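Long-range contact in putative exported protein (Bordetella pertussis Tohama I, PDB 2PFZ), which binds pyroglutamic acid, probably as the extracytoplasmic solute receptor of a tripartite ATP-independent periplasmic transport system: residues Gln169-Gly174 / Thr189-Tyr194. Sequence-based numbering, arbitrary orientation.
Sequences QAMATG and TKTYEY
One face of the Y194 ring lies against the backbone joining M171 to A172: the A172 N sits 4.0 Å above the plane over the ring centre, and the M171 O, 3.8 Å above it, is displaced toward the rim. On this same face M171 CB stands over the CD2 side, 4.0 Å from Y194 CD2, and the phenol end reaches A172 CB, 3.2 Å from Y194 OH. The M171 side chain runs on to T191, crossing it at about a right angle. The M171 chain bends at chi3 (-64°), which places CE 3.4 Å from T191 OG1; M171 SD also lies against T191 OG1 and CG2. In this family 7 solute-binding receptor, the contact packs the end of helix 167-172, closed by a Schellman motif at G174, against the loop that leads from helix 183-188 to strand 197-199. A second Schellman motif, with K190 at positive phi as its C-prime residue, ends helix 183-188. Around the thioether the threonine hydroxyls are held by polar partners, T189 OG1 by T185 O and T191 OG1 by Y179 OH. Pyroglutamic acid is bound about 7 Å from the T189 side chain, and helix 183-188 contributes T185 to that pocket.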
# COMPACT_ATOMS: atom_id res chain seq x y z
N GLN A 169 17.34 -5.66 7.27
CA GLN A 169 18.44 -6.54 6.93
C GLN A 169 19.11 -6.16 5.61
O GLN A 169 20.32 -6.07 5.55
CB GLN A 169 17.96 -7.99 6.93
CG GLN A 169 19.00 -9.03 6.62
CD GLN A 169 18.42 -10.43 6.42
OE1 GLN A 169 17.20 -10.62 6.43
NE2 GLN A 169 19.29 -11.41 6.23
N ALA A 170 18.31 -5.95 4.56
CA ALA A 170 18.83 -5.53 3.25
C ALA A 170 19.62 -4.21 3.30
O ALA A 170 20.59 -4.02 2.54
CB ALA A 170 17.70 -5.43 2.23
N MET A 171 19.19 -3.29 4.18
CA MET A 171 19.91 -2.04 4.37
C MET A 171 21.19 -2.27 5.15
O MET A 171 22.23 -1.74 4.80
CB MET A 171 19.05 -1.01 5.09
CG MET A 171 17.97 -0.39 4.21
SD MET A 171 17.02 0.89 5.05
CE MET A 171 16.24 -0.10 6.32
N ALA A 172 21.09 -3.08 6.20
CA ALA A 172 22.20 -3.34 7.11
C ALA A 172 23.34 -4.07 6.41
O ALA A 172 24.50 -3.92 6.81
CB ALA A 172 21.73 -4.13 8.32
N THR A 173 23.02 -4.84 5.38
CA THR A 173 24.04 -5.55 4.60
C THR A 173 24.41 -4.82 3.30
O THR A 173 25.32 -5.26 2.58
CB THR A 173 23.60 -6.98 4.27
OG1 THR A 173 22.45 -6.95 3.41
CG2 THR A 173 23.28 -7.76 5.55
N GLY A 174 23.71 -3.74 2.98
CA GLY A 174 24.09 -2.87 1.86
C GLY A 174 23.68 -3.33 0.48
O GLY A 174 24.24 -2.86 -0.54
N THR A 189 11.45 0.77 10.22
CA THR A 189 12.57 -0.09 9.86
C THR A 189 13.90 0.57 10.25
O THR A 189 14.99 0.07 9.92
CB THR A 189 12.58 -0.43 8.34
OG1 THR A 189 12.67 0.78 7.56
CG2 THR A 189 11.34 -1.27 7.94
N LYS A 190 13.78 1.68 10.98
CA LYS A 190 14.92 2.51 11.36
C LYS A 190 15.85 2.80 10.18
O LYS A 190 17.07 2.64 10.28
CB LYS A 190 15.69 1.88 12.53
CG LYS A 190 14.89 1.86 13.81
CD LYS A 190 15.79 2.04 15.03
CE LYS A 190 16.25 0.71 15.58
NZ LYS A 190 15.39 0.32 16.72
N THR A 191 15.24 3.23 9.06
CA THR A 191 15.96 3.56 7.81
C THR A 191 16.99 4.68 8.02
O THR A 191 18.02 4.72 7.36
CB THR A 191 14.95 3.90 6.68
OG1 THR A 191 14.35 2.69 6.26
CG2 THR A 191 15.63 4.53 5.45
N TYR A 192 16.70 5.56 8.98
CA TYR A 192 17.60 6.65 9.35
C TYR A 192 19.01 6.21 9.80
O TYR A 192 19.95 7.01 9.75
CB TYR A 192 16.95 7.53 10.41
CG TYR A 192 16.50 6.81 11.66
CD1 TYR A 192 15.16 6.47 11.85
CD2 TYR A 192 17.41 6.46 12.67
CE1 TYR A 192 14.73 5.81 13.01
CE2 TYR A 192 16.99 5.82 13.83
CZ TYR A 192 15.66 5.49 13.99
OH TYR A 192 15.26 4.87 15.14
N GLU A 193 19.15 4.97 10.24
CA GLU A 193 20.47 4.44 10.58
C GLU A 193 21.39 4.32 9.34
O GLU A 193 22.61 4.44 9.44
CB GLU A 193 20.33 3.11 11.32
CG GLU A 193 19.69 3.26 12.70
CD GLU A 193 19.48 1.95 13.43
OE1 GLU A 193 19.55 0.89 12.79
OE2 GLU A 193 19.24 1.98 14.67
N TYR A 194 20.79 4.14 8.16
CA TYR A 194 21.54 3.80 6.96
C TYR A 194 21.36 4.76 5.81
O TYR A 194 22.22 4.86 4.93
CB TYR A 194 21.15 2.41 6.48
CG TYR A 194 21.45 1.33 7.48
CD1 TYR A 194 22.74 0.82 7.61
CD2 TYR A 194 20.46 0.82 8.31
CE1 TYR A 194 23.03 -0.17 8.54
CE2 TYR A 194 20.74 -0.18 9.23
CZ TYR A 194 22.02 -0.67 9.34
OH TYR A 194 22.30 -1.66 10.26